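Local coordinates for mitochondrial association factor 1 (Toxoplasma gondii, PDB 6BXS), which carries a macro domain, a fold that often binds ADP-ribose, and probably belongs to a family through which the parasite manipulates host mitochondria, at residues 45-50 and 213-218; 53-58 and 169-174; 87-92 and 117-122; 95-100 and 123-128; 100-105 and 128-133. All coordinates share one frame; numbering follows the deposited sequence.

Contact 1: residues 45-50 and 213-218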
# COMPACT_ATOMS: atom_id res chain seq x y z
N VAL A 45 10.20 7.19 1.88
CA VAL A 45 8.80 6.83 2.10
C VAL A 45 8.25 6.06 0.90
O VAL A 45 8.29 6.56 -0.22
CB VAL A 45 7.93 8.08 2.34
CG1 VAL A 45 6.51 7.68 2.72
CG2 VAL A 45 8.55 8.96 3.42
N ALA A 46 7.74 4.86 1.15
CA ALA A 46 7.10 4.06 0.12
C ALA A 46 5.58 4.17 0.24
O ALA A 46 5.01 3.84 1.28
CB ALA A 46 7.54 2.61 0.22
N THR A 47 4.94 4.63 -0.82
CA THR A 47 3.49 4.83 -0.80
C THR A 47 2.77 3.58 -1.32
O THR A 47 3.19 2.97 -2.30
CB THR A 47 3.09 6.05 -1.64
OG1 THR A 47 3.80 7.20 -1.15
CG2 THR A 47 1.60 6.30 -1.55
N VAL A 48 1.69 3.22 -0.64
CA VAL A 48 0.95 2.00 -0.94
C VAL A 48 -0.23 2.28 -1.87
O VAL A 48 -1.18 2.96 -1.50
CB VAL A 48 0.43 1.34 0.35
CG1 VAL A 48 -0.50 0.16 0.03
CG2 VAL A 48 1.60 0.87 1.22
N ASP A 49 -0.15 1.74 -3.08
CA ASP A 49 -1.22 1.88 -4.06
C ASP A 49 -2.44 1.06 -3.67
O ASP A 49 -2.33 -0.14 -3.42
CB ASP A 49 -0.72 1.46 -5.44
CG ASP A 49 -1.67 1.85 -6.56
OD1 ASP A 49 -2.80 2.31 -6.27
OD2 ASP A 49 -1.29 1.68 -7.73
N ALA A 50 -3.60 1.70 -3.61
CA ALA A 50 -4.85 0.98 -3.44
C ALA A 50 -5.17 0.24 -4.74
O ALA A 50 -5.83 0.79 -5.63
CB ALA A 50 -5.98 1.92 -3.06
N ALA A 213 9.61 4.52 5.84
CA ALA A 213 8.24 4.85 6.18
C ALA A 213 7.31 4.36 5.08
O ALA A 213 7.73 4.20 3.94
CB ALA A 213 8.08 6.34 6.39
N ILE A 214 6.05 4.09 5.44
CA ILE A 214 5.04 3.76 4.45
C ILE A 214 3.86 4.72 4.54
O ILE A 214 3.33 4.98 5.62
CB ILE A 214 4.54 2.30 4.60
CG1 ILE A 214 4.23 1.97 6.06
CG2 ILE A 214 5.59 1.34 4.05
CD1 ILE A 214 3.59 0.60 6.24
N ARG A 215 3.46 5.24 3.38
CA ARG A 215 2.34 6.17 3.28
C ARG A 215 1.11 5.42 2.78
O ARG A 215 1.08 4.95 1.64
CB ARG A 215 2.69 7.33 2.34
CG ARG A 215 1.60 8.37 2.18
CD ARG A 215 2.14 9.62 1.50
NE ARG A 215 3.19 10.26 2.30
CZ ARG A 215 3.86 11.35 1.92
NH1 ARG A 215 3.61 11.93 0.76
NH2 ARG A 215 4.79 11.86 2.72
N LEU A 216 0.10 5.32 3.64
CA LEU A 216 -1.07 4.48 3.38
C LEU A 216 -2.32 5.29 3.09
O LEU A 216 -2.55 6.33 3.70
CB LEU A 216 -1.34 3.57 4.59
CG LEU A 216 -0.22 2.63 5.02
CD1 LEU A 216 -0.45 2.11 6.42
CD2 LEU A 216 -0.11 1.49 4.03
N PRO A 217 -3.15 4.80 2.15
CA PRO A 217 -4.52 5.32 2.06
C PRO A 217 -5.41 4.56 3.03
O PRO A 217 -4.93 3.62 3.68
CB PRO A 217 -4.91 5.03 0.61
CG PRO A 217 -4.18 3.76 0.31
CD PRO A 217 -2.87 3.85 1.05
N LEU A 218 -6.68 4.94 3.15
CA LEU A 218 -7.64 4.11 3.85
C LEU A 218 -8.11 3.02 2.89
O LEU A 218 -8.97 3.24 2.05
CB LEU A 218 -8.83 4.92 4.35
CG LEU A 218 -9.90 4.11 5.09
CD1 LEU A 218 -9.40 3.66 6.46
CD2 LEU A 218 -11.19 4.91 5.22
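With chi1 of Thr47 at -56°, OG1 lies anti to the carbonyl carbon and settles 3.7 Å from CB of Arg215, whose own CG stands anti to the backbone N (chi1 -179°), 4.2 Å from the same oxygen. The touch is packing, since Thr47 OG1 is hydrogen-bonded to the carbonyl of Leu36 and the guanidinium is held by Asp38, Gln255 and the carbonyl of Pro35. The backbones pair as parallel strands. Ala46 N donates to Ala213 O at 2.9 Å, Ala46 O accepts from Arg215 N at 3.0 Å, and Val48 N gives the third bond, to Arg215 O at 2.9 Å. Val45, beta-branched as suits a strand, lays CG1 3.9 Å from CB of Arg215. Leu216 and Val48 lie side by side pointing the same way, and their CD2 and CG2 atoms press to 3.3 Å. Pro217 has no N-H to continue the pattern; its CD instead sits 3.2 Å from Val48 O. Strand 45-50 is the middle strand of the macro-domain sheet, between 213-216 and 166-170, with strand 253-256 beyond 213-216 and helix 61-76 packed on Thr47 and Pro217.

Contact 2: residues 53-58 and 169-174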
# COMPACT_ATOMS: atom_id res chain seq x y z
N TYR A 53 -8.35 -5.55 -8.30
CA TYR A 53 -8.39 -7.01 -8.26
C TYR A 53 -7.74 -7.62 -9.50
O TYR A 53 -7.34 -8.79 -9.48
CB TYR A 53 -9.84 -7.48 -8.12
CG TYR A 53 -10.53 -6.90 -6.90
CD1 TYR A 53 -10.07 -7.21 -5.63
CD2 TYR A 53 -11.62 -6.05 -7.02
CE1 TYR A 53 -10.67 -6.68 -4.50
CE2 TYR A 53 -12.23 -5.52 -5.90
CZ TYR A 53 -11.75 -5.84 -4.64
OH TYR A 53 -12.36 -5.31 -3.52
N GLY A 54 -7.63 -6.83 -10.56
CA GLY A 54 -6.96 -7.27 -11.78
C GLY A 54 -5.47 -6.99 -11.78
O GLY A 54 -4.76 -7.37 -12.71
N LEU A 55 -4.99 -6.30 -10.74
CA LEU A 55 -3.56 -6.10 -10.50
C LEU A 55 -2.85 -5.18 -11.50
O LEU A 55 -1.64 -5.32 -11.70
CB LEU A 55 -2.83 -7.45 -10.48
CG LEU A 55 -3.41 -8.56 -9.59
CD1 LEU A 55 -2.52 -9.79 -9.66
CD2 LEU A 55 -3.57 -8.09 -8.16
N PHE A 56 -3.58 -4.25 -12.11
CA PHE A 56 -2.96 -3.29 -13.03
C PHE A 56 -2.74 -1.93 -12.35
O PHE A 56 -3.48 -1.56 -11.44
CB PHE A 56 -3.81 -3.10 -14.28
CG PHE A 56 -5.06 -2.31 -14.04
CD1 PHE A 56 -5.05 -0.93 -14.13
CD2 PHE A 56 -6.24 -2.94 -13.71
CE1 PHE A 56 -6.20 -0.20 -13.90
CE2 PHE A 56 -7.39 -2.21 -13.48
CZ PHE A 56 -7.37 -0.84 -13.58
N ILE A 57 -1.73 -1.20 -12.82
CA ILE A 57 -1.52 0.18 -12.41
C ILE A 57 -2.10 1.11 -13.48
O ILE A 57 -1.61 1.16 -14.61
CB ILE A 57 -0.03 0.49 -12.19
CG1 ILE A 57 0.49 -0.31 -10.98
CG2 ILE A 57 0.19 1.98 -11.96
CD1 ILE A 57 1.99 -0.29 -10.82
N GLY A 58 -3.14 1.84 -13.11
CA GLY A 58 -3.86 2.69 -14.04
C GLY A 58 -5.26 2.96 -13.53
O GLY A 58 -5.52 2.85 -12.33
N TYR A 169 1.93 -1.93 -3.71
CA TYR A 169 0.65 -2.13 -4.38
C TYR A 169 -0.05 -3.25 -3.64
O TYR A 169 0.52 -4.32 -3.44
CB TYR A 169 0.87 -2.47 -5.86
CG TYR A 169 -0.38 -2.65 -6.70
CD1 TYR A 169 -1.20 -3.77 -6.55
CD2 TYR A 169 -0.72 -1.73 -7.68
CE1 TYR A 169 -2.33 -3.94 -7.33
CE2 TYR A 169 -1.86 -1.90 -8.47
CZ TYR A 169 -2.65 -3.01 -8.29
OH TYR A 169 -3.78 -3.18 -9.07
N THR A 170 -1.28 -2.99 -3.19
CA THR A 170 -2.02 -3.97 -2.40
C THR A 170 -3.49 -3.97 -2.78
O THR A 170 -4.03 -2.97 -3.27
CB THR A 170 -1.87 -3.70 -0.88
OG1 THR A 170 -2.29 -4.86 -0.15
CG2 THR A 170 -2.70 -2.49 -0.43
N VAL A 171 -4.14 -5.11 -2.56
CA VAL A 171 -5.53 -5.32 -2.95
C VAL A 171 -6.41 -5.50 -1.71
O VAL A 171 -6.28 -6.49 -0.99
CB VAL A 171 -5.68 -6.55 -3.87
CG1 VAL A 171 -7.14 -6.77 -4.25
CG2 VAL A 171 -4.82 -6.39 -5.11
N ALA A 172 -7.30 -4.54 -1.49
CA ALA A 172 -8.15 -4.53 -0.31
C ALA A 172 -9.44 -5.32 -0.55
O ALA A 172 -9.89 -5.43 -1.69
CB ALA A 172 -8.47 -3.10 0.09
N PRO A 173 -10.04 -5.85 0.53
CA PRO A 173 -11.29 -6.60 0.39
C PRO A 173 -12.47 -5.69 0.04
O PRO A 173 -12.53 -4.56 0.51
CB PRO A 173 -11.48 -7.22 1.77
CG PRO A 173 -10.75 -6.32 2.70
CD PRO A 173 -9.58 -5.80 1.93
N PHE A 174 -13.39 -6.19 -0.78
CA PHE A 174 -14.57 -5.43 -1.15
C PHE A 174 -15.50 -5.31 0.05
O PHE A 174 -15.64 -6.25 0.83
CB PHE A 174 -15.29 -6.08 -2.34
CG PHE A 174 -16.38 -5.24 -2.92
CD1 PHE A 174 -16.08 -4.06 -3.59
CD2 PHE A 174 -17.70 -5.63 -2.81
CE1 PHE A 174 -17.09 -3.28 -4.13
CE2 PHE A 174 -18.71 -4.85 -3.35
CZ PHE A 174 -18.41 -3.68 -4.01
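The hydroxyl of Tyr169 is gripped by two groups of the loop after strand 45-50: it donates to Phe56 O at 2.9 Å and accepts from the backbone N of Thr52. It reaches Phe56 O from above the carbonyl plane, and that oxygen also takes a bond from Asn63, so the tyrosine oxygen and the carbonyl each have two partners. CG of Tyr169 anti to its backbone N (chi1 -178°) starts the ring on its way from strand to loop. Ile57 and Tyr169 slide past each other in opposite directions, with CG1 of the isoleucine 3.8 Å from CE2 of the ring. Leu55 crosses Val171 at about a right angle, bringing CD2 to 3.7 Å from Val171 CG2. The other branch of this valine, CG1, lies 3.3 Å from CD1 of Tyr53. Beyond it the Tyr53 hydroxyl donates to Ala172 O at 3.1 Å, tilted from the carbonyl plane, and its oxygen lies 3.3 Å from CB of Phe174. Tyrosine suits both places because the flat ring packs on aliphatic side chains while the hydroxyl satisfies a backbone oxygen. An irregular loop is thereby tied to strand 166-170 and the chain that follows it by side chain-to-backbone bonds, without becoming part of the sheet.

Contact 3: residues 87-92 and 117-122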
# COMPACT_ATOMS: atom_id res chain seq x y z
N SER A 87 -0.27 -0.25 -17.79
CA SER A 87 -1.35 -1.11 -17.31
C SER A 87 -1.04 -2.57 -17.57
O SER A 87 -1.14 -3.40 -16.67
CB SER A 87 -2.67 -0.73 -17.98
OG SER A 87 -3.30 0.35 -17.32
N ALA A 88 -0.67 -2.88 -18.81
CA ALA A 88 -0.41 -4.26 -19.20
C ALA A 88 0.85 -4.81 -18.53
O ALA A 88 0.85 -5.95 -18.04
CB ALA A 88 -0.28 -4.37 -20.71
N GLU A 89 1.91 -4.02 -18.50
CA GLU A 89 3.18 -4.50 -17.96
C GLU A 89 3.10 -4.74 -16.46
O GLU A 89 3.51 -5.79 -15.97
CB GLU A 89 4.31 -3.51 -18.26
CG GLU A 89 5.69 -4.15 -18.22
CD GLU A 89 6.82 -3.15 -18.10
OE1 GLU A 89 6.60 -2.05 -17.55
OE2 GLU A 89 7.94 -3.48 -18.55
N SER A 90 2.57 -3.76 -15.73
CA SER A 90 2.38 -3.88 -14.29
C SER A 90 1.51 -5.09 -13.98
O SER A 90 1.78 -5.85 -13.05
CB SER A 90 1.73 -2.62 -13.72
OG SER A 90 0.45 -2.40 -14.30
N GLN A 91 0.47 -5.26 -14.79
CA GLN A 91 -0.45 -6.39 -14.66
C GLN A 91 0.28 -7.72 -14.86
O GLN A 91 0.12 -8.64 -14.05
CB GLN A 91 -1.58 -6.24 -15.68
CG GLN A 91 -2.68 -7.27 -15.59
CD GLN A 91 -3.86 -6.92 -16.47
OE1 GLN A 91 -3.72 -6.79 -17.69
NE2 GLN A 91 -5.03 -6.74 -15.87
N GLU A 92 1.09 -7.82 -15.91
CA GLU A 92 1.84 -9.04 -16.20
C GLU A 92 2.80 -9.40 -15.07
O GLU A 92 2.82 -10.54 -14.61
CB GLU A 92 2.62 -8.88 -17.50
CG GLU A 92 1.77 -9.02 -18.76
CD GLU A 92 2.56 -8.75 -20.03
OE1 GLU A 92 3.57 -8.03 -19.96
OE2 GLU A 92 2.17 -9.27 -21.09
N SER A 117 12.01 -4.27 -18.28
CA SER A 117 11.08 -3.16 -18.07
C SER A 117 11.78 -1.80 -18.13
O SER A 117 12.97 -1.70 -17.83
CB SER A 117 10.36 -3.30 -16.73
OG SER A 117 9.44 -2.24 -16.53
N ARG A 118 11.03 -0.77 -18.51
CA ARG A 118 11.53 0.60 -18.49
C ARG A 118 11.01 1.34 -17.25
O ARG A 118 11.41 2.46 -16.97
CB ARG A 118 11.11 1.35 -19.75
CG ARG A 118 11.21 0.55 -21.04
CD ARG A 118 11.78 1.40 -22.17
NE ARG A 118 11.48 0.84 -23.49
CZ ARG A 118 10.54 1.28 -24.32
NH1 ARG A 118 9.77 2.31 -23.98
NH2 ARG A 118 10.36 0.69 -25.49
N VAL A 119 10.10 0.69 -16.53
CA VAL A 119 9.43 1.30 -15.38
C VAL A 119 9.98 0.76 -14.07
O VAL A 119 10.34 1.52 -13.17
CB VAL A 119 7.91 1.06 -15.44
CG1 VAL A 119 7.23 1.58 -14.18
CG2 VAL A 119 7.31 1.72 -16.68
N PHE A 120 10.02 -0.57 -13.96
CA PHE A 120 10.40 -1.23 -12.71
C PHE A 120 11.82 -1.78 -12.76
O PHE A 120 12.17 -2.51 -13.69
CB PHE A 120 9.41 -2.36 -12.41
CG PHE A 120 7.98 -1.92 -12.40
CD1 PHE A 120 7.47 -1.19 -11.34
CD2 PHE A 120 7.13 -2.24 -13.45
CE1 PHE A 120 6.16 -0.78 -11.32
CE2 PHE A 120 5.81 -1.84 -13.44
CZ PHE A 120 5.32 -1.11 -12.38
N ALA A 121 12.62 -1.43 -11.77
CA ALA A 121 13.99 -1.93 -11.64
C ALA A 121 14.00 -3.33 -11.04
O ALA A 121 14.74 -4.21 -11.48
CB ALA A 121 14.82 -0.99 -10.80
N ARG A 122 13.17 -3.53 -10.02
CA ARG A 122 13.04 -4.83 -9.37
C ARG A 122 11.67 -4.92 -8.71
O ARG A 122 11.14 -3.91 -8.24
CB ARG A 122 14.15 -5.04 -8.35
CG ARG A 122 14.39 -6.49 -8.00
CD ARG A 122 15.84 -6.74 -7.64
NE ARG A 122 16.14 -8.17 -7.58
CZ ARG A 122 16.91 -8.83 -8.44
NH1 ARG A 122 17.49 -8.22 -9.46
NH2 ARG A 122 17.11 -10.13 -8.27
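Glu89 of helix 83-103 meets Ser117 where that serine heads an ST turn and ST motif, just before strand 120-126 enters the sheet. This is the tight part. Ser117 OG donates to OE2 of Glu89 at 2.8 Å, approaching from above the carboxylate plane, and accepts from the backbone N of Val119 at 3.0 Å and of Phe120 at 3.1 Å, the latter almost straight (175°). Three bonds therefore fix the hydroxyl, and the two N-H groups, together with the nearby carboxylate, probably polarise it. Serine suits the place: it is short enough to fold back on its own chain, yet able to give a proton outward. Glu89 bridges the gap because its chain, with CG anti to the backbone N (chi1 -158°), runs extended to the carboxylate. The rest is looser. Phe120 touches Ser90 only at van der Waals range, CE2 to CA at 4.1 Å, and the Ser90 hydroxyl is engaged elsewhere, with Ile57 N and Leu86 O. On the solvent side Arg118 is exposed, and its side chain leads away from the helix. Inside, Val119 CG1 rests 3.6 Å above the plane of the Phe120 ring, over its centre.

Contact 4: residues 95-100 and 123-128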
# COMPACT_ATOMS: atom_id res chain seq x y z
N GLU A 95 0.86 -10.33 -11.75
CA GLU A 95 0.18 -11.63 -11.85
C GLU A 95 1.17 -12.77 -11.63
O GLU A 95 0.88 -13.71 -10.88
CB GLU A 95 -0.48 -11.79 -13.22
CG GLU A 95 -1.83 -11.10 -13.36
CD GLU A 95 -2.51 -11.41 -14.68
OE1 GLU A 95 -3.00 -12.55 -14.83
OE2 GLU A 95 -2.54 -10.53 -15.56
N ARG A 96 2.32 -12.70 -12.29
CA ARG A 96 3.35 -13.72 -12.18
C ARG A 96 3.90 -13.82 -10.76
O ARG A 96 4.10 -14.91 -10.23
CB ARG A 96 4.49 -13.43 -13.16
CG ARG A 96 4.10 -13.54 -14.62
CD ARG A 96 5.18 -12.95 -15.52
NE ARG A 96 4.74 -12.86 -16.91
CZ ARG A 96 5.33 -12.11 -17.83
NH1 ARG A 96 6.38 -11.36 -17.52
NH2 ARG A 96 4.87 -12.09 -19.07
N LEU A 97 4.16 -12.66 -10.14
CA LEU A 97 4.73 -12.63 -8.80
C LEU A 97 3.78 -13.18 -7.75
O LEU A 97 4.21 -13.84 -6.80
CB LEU A 97 5.12 -11.20 -8.43
CG LEU A 97 6.48 -10.70 -8.93
CD1 LEU A 97 6.67 -9.23 -8.57
CD2 LEU A 97 7.62 -11.54 -8.35
N LEU A 98 2.48 -12.92 -7.91
CA LEU A 98 1.49 -13.42 -6.97
C LEU A 98 1.43 -14.94 -6.99
O LEU A 98 1.27 -15.58 -5.95
CB LEU A 98 0.11 -12.84 -7.27
CG LEU A 98 -1.03 -13.36 -6.38
CD1 LEU A 98 -0.69 -13.19 -4.90
CD2 LEU A 98 -2.34 -12.67 -6.72
N HIS A 99 1.56 -15.52 -8.18
CA HIS A 99 1.60 -16.97 -8.32
C HIS A 99 2.77 -17.55 -7.53
O HIS A 99 2.61 -18.54 -6.82
CB HIS A 99 1.71 -17.37 -9.80
CG HIS A 99 0.39 -17.39 -10.52
ND1 HIS A 99 0.21 -16.83 -11.76
CD2 HIS A 99 -0.80 -17.93 -10.17
CE1 HIS A 99 -1.04 -17.00 -12.15
NE2 HIS A 99 -1.68 -17.67 -11.20
N ASP A 100 3.93 -16.92 -7.65
CA ASP A 100 5.11 -17.32 -6.89
C ASP A 100 4.89 -17.13 -5.39
O ASP A 100 5.25 -17.99 -4.59
CB ASP A 100 6.34 -16.53 -7.33
CG ASP A 100 6.72 -16.80 -8.78
OD1 ASP A 100 6.32 -17.85 -9.32
OD2 ASP A 100 7.42 -15.95 -9.37
N SER A 123 11.10 -6.12 -8.69
CA SER A 123 9.74 -6.31 -8.22
C SER A 123 9.63 -7.46 -7.23
O SER A 123 10.21 -8.53 -7.44
CB SER A 123 8.80 -6.55 -9.40
OG SER A 123 8.85 -5.47 -10.30
N PHE A 124 8.88 -7.23 -6.16
CA PHE A 124 8.72 -8.20 -5.08
C PHE A 124 7.25 -8.47 -4.84
O PHE A 124 6.39 -7.68 -5.24
CB PHE A 124 9.37 -7.69 -3.79
CG PHE A 124 10.84 -7.36 -3.93
CD1 PHE A 124 11.24 -6.18 -4.53
CD2 PHE A 124 11.80 -8.23 -3.44
CE1 PHE A 124 12.59 -5.88 -4.66
CE2 PHE A 124 13.14 -7.92 -3.56
CZ PHE A 124 13.54 -6.75 -4.17
N ALA A 125 6.95 -9.58 -4.16
CA ALA A 125 5.59 -9.87 -3.74
C ALA A 125 5.60 -10.67 -2.43
O ALA A 125 6.59 -11.31 -2.09
CB ALA A 125 4.84 -10.62 -4.81
N TYR A 126 4.48 -10.62 -1.72
CA TYR A 126 4.36 -11.23 -0.41
C TYR A 126 2.89 -11.37 -0.05
O TYR A 126 2.11 -10.43 -0.22
CB TYR A 126 5.10 -10.38 0.63
CG TYR A 126 5.03 -10.87 2.07
CD1 TYR A 126 3.89 -10.70 2.84
CD2 TYR A 126 6.14 -11.47 2.67
CE1 TYR A 126 3.83 -11.14 4.15
CE2 TYR A 126 6.09 -11.90 3.98
CZ TYR A 126 4.94 -11.74 4.72
OH TYR A 126 4.89 -12.18 6.02
N VAL A 127 2.50 -12.56 0.41
CA VAL A 127 1.16 -12.77 0.95
C VAL A 127 1.25 -13.43 2.32
O VAL A 127 1.99 -14.39 2.51
CB VAL A 127 0.28 -13.64 0.03
CG1 VAL A 127 -0.19 -12.83 -1.17
CG2 VAL A 127 1.00 -14.90 -0.40
N ALA A 128 0.50 -12.89 3.28
CA ALA A 128 0.42 -13.48 4.61
C ALA A 128 -0.44 -14.73 4.56
O ALA A 128 -0.17 -15.71 5.26
CB ALA A 128 -0.14 -12.47 5.59
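Helix 95-100 passes strand 123-126 with their axes 7.5 Å apart and their directions differing by 43°, and Leu97 and Ala125 form the closest backbone pair. Between these two, CB of Leu97 meets CB of Ala125 at 3.7 Å; a methyl is all the strand offers here, which suits so near an approach. Leu97 carries its CG anti to the carbonyl carbon (chi1 -83°), and CD1 beyond reaches two neighbours on the strand, CB of Ser123 at 3.5 Å and the carbonyl O of Phe124 at 3.7 Å. Ser123 thus shows its carbon to the leucine, while its hydroxyl is satisfied by the side chains of Ser113 and His150. The next residue, Leu98, has CG anti to the backbone N (chi1 177°). It crosses Val127 at about a right angle, with CD1 3.8 Å from CG1 of the valine. No hydrogen bond joins the segments: the contact is van der Waals packing, mostly of apolar carbons, to which Phe148 of the neighbouring strand adds its side chain. Phe124 points to the other face of the sheet, where it meets Tyr200 edge-to-face. Helices packed on both faces of a mixed sheet make the three-layer alpha/beta/alpha sandwich typical of macro domains.

Contact 5: residues 100-105 and 128-133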
# COMPACT_ATOMS: atom_id res chain seq x y z
N ASP A 100 3.93 -16.92 -7.65
CA ASP A 100 5.11 -17.32 -6.89
C ASP A 100 4.89 -17.13 -5.39
O ASP A 100 5.25 -17.99 -4.59
CB ASP A 100 6.34 -16.53 -7.33
CG ASP A 100 6.72 -16.80 -8.78
OD1 ASP A 100 6.32 -17.85 -9.32
OD2 ASP A 100 7.42 -15.95 -9.37
N ALA A 101 4.29 -16.00 -5.02
CA ALA A 101 4.06 -15.69 -3.61
C ALA A 101 3.12 -16.70 -2.97
O ALA A 101 3.32 -17.10 -1.82
CB ALA A 101 3.49 -14.28 -3.47
N GLU A 102 2.11 -17.12 -3.72
CA GLU A 102 1.11 -18.06 -3.22
C GLU A 102 1.71 -19.45 -2.98
O GLU A 102 1.22 -20.20 -2.14
CB GLU A 102 -0.06 -18.15 -4.19
CG GLU A 102 -1.02 -16.97 -4.11
CD GLU A 102 -2.16 -17.05 -5.12
OE1 GLU A 102 -3.09 -16.22 -5.03
OE2 GLU A 102 -2.11 -17.93 -6.00
N ARG A 103 2.76 -19.79 -3.73
CA ARG A 103 3.47 -21.05 -3.52
C ARG A 103 4.11 -21.09 -2.14
O ARG A 103 4.23 -22.16 -1.53
CB ARG A 103 4.56 -21.24 -4.58
CG ARG A 103 4.08 -21.52 -5.99
CD ARG A 103 5.26 -21.40 -6.94
NE ARG A 103 5.14 -22.26 -8.12
CZ ARG A 103 4.66 -21.87 -9.30
NH1 ARG A 103 4.60 -22.74 -10.30
NH2 ARG A 103 4.23 -20.63 -9.49
N GLN A 104 4.54 -19.93 -1.66
CA GLN A 104 5.27 -19.81 -0.41
C GLN A 104 4.75 -18.65 0.42
O GLN A 104 5.37 -17.59 0.47
CB GLN A 104 6.77 -19.61 -0.68
CG GLN A 104 7.46 -20.81 -1.32
CD GLN A 104 8.87 -20.47 -1.77
OE1 GLN A 104 9.06 -19.90 -2.85
NE2 GLN A 104 9.85 -20.80 -0.95
N PRO A 105 3.60 -18.85 1.09
CA PRO A 105 3.02 -17.78 1.90
C PRO A 105 3.95 -17.33 3.03
O PRO A 105 4.58 -18.17 3.67
CB PRO A 105 1.74 -18.42 2.47
CG PRO A 105 1.44 -19.55 1.55
CD PRO A 105 2.76 -20.06 1.08
N ALA A 128 0.50 -12.89 3.28
CA ALA A 128 0.42 -13.48 4.61
C ALA A 128 -0.44 -14.73 4.56
O ALA A 128 -0.17 -15.71 5.26
CB ALA A 128 -0.14 -12.47 5.59
N ILE A 129 -1.47 -14.69 3.73
CA ILE A 129 -2.40 -15.80 3.56
C ILE A 129 -2.71 -15.99 2.08
O ILE A 129 -2.92 -15.01 1.36
CB ILE A 129 -3.71 -15.58 4.34
CG1 ILE A 129 -3.41 -15.31 5.82
CG2 ILE A 129 -4.64 -16.78 4.19
CD1 ILE A 129 -4.63 -14.95 6.65
N VAL A 130 -2.73 -17.24 1.62
CA VAL A 130 -3.14 -17.53 0.25
C VAL A 130 -4.56 -17.01 0.04
O VAL A 130 -5.47 -17.41 0.76
CB VAL A 130 -3.10 -19.03 -0.06
CG1 VAL A 130 -3.59 -19.30 -1.48
CG2 VAL A 130 -1.69 -19.58 0.12
N PRO A 131 -4.75 -16.10 -0.94
CA PRO A 131 -6.11 -15.61 -1.20
C PRO A 131 -7.10 -16.73 -1.51
O PRO A 131 -6.70 -17.76 -2.05
CB PRO A 131 -5.92 -14.71 -2.43
CG PRO A 131 -4.51 -14.27 -2.37
CD PRO A 131 -3.75 -15.43 -1.78
N ASN A 132 -8.36 -16.52 -1.16
CA ASN A 132 -9.43 -17.46 -1.47
C ASN A 132 -9.28 -18.81 -0.77
O ASN A 132 -9.66 -19.84 -1.33
CB ASN A 132 -9.51 -17.67 -2.98
CG ASN A 132 -10.84 -18.27 -3.41
OD1 ASN A 132 -11.89 -17.96 -2.86
ND2 ASN A 132 -10.79 -19.16 -4.40
N THR A 133 -8.72 -18.82 0.44
CA THR A 133 -8.63 -20.04 1.23
C THR A 133 -9.39 -19.88 2.55
O THR A 133 -10.21 -20.72 2.92
CB THR A 133 -7.17 -20.42 1.54
OG1 THR A 133 -6.53 -19.37 2.27
CG2 THR A 133 -6.40 -20.69 0.25
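The C-terminal end of helix 83-103 and the loop that follows strand 120-126 come together here at the surface of the macro domain, with Glu102 and Pro105 on one side and Val130 and Pro131 on the other. No hydrogen bond joins the two segments. The Glu102 side chain begins with CG anti to the carbonyl carbon (chi1 -77°) and then runs extended across Pro131. Its OE1 lies 3.4 Å from CD of that proline and its CG 3.9 Å from the same carbon. A long side chain suits this partly exposed place, since its methylenes can pack while the carboxylate stays near the surface; the CD of a proline, next to the ring nitrogen, is probably slightly positive and so a tolerable neighbour for an acid oxygen. Val130 sets CG2 against two groups, the carbonyl O of Glu102 at 3.7 Å and CG of Pro105 at 3.4 Å, the latter tighter than usual for carbons. Pro105, lacking an N-H, follows the end region of the helix, where Gln104 N bonds to Ala101 O. Across the contact the chain from Val130 to Thr133 folds back in a turn close to type II, with Pro131 and Asn132 at its corners and Asn132 at positive phi. Thr133 OG1 fastens this turn by donating, in the carbonyl plane, to Val130 O at 2.7 Å.

From the N terminus, strand 45-50 opens the widest loop, which contact 1 closes at 213-218 and which holds all the others. Contact 2 comes next inward, joining 53-58 to 169-174; the two touch where Asp49 O meets Thr170 N. Within both, helix 83-103 supplies the first halves of contacts 3, 4 and 5 in turn, and the chain from 117 to 133 returns past it in the same order, so that these three cross one another. Contacts 4 and 5 share Asp100 and Ala128. The loop of contact 2 also bonds to helix 83-103. Contacts 1 and 2 tie the sheet's centre to the loop after strand 45-50; contacts 3 to 5 fix the helix to strand 120-126 and its flanking loops.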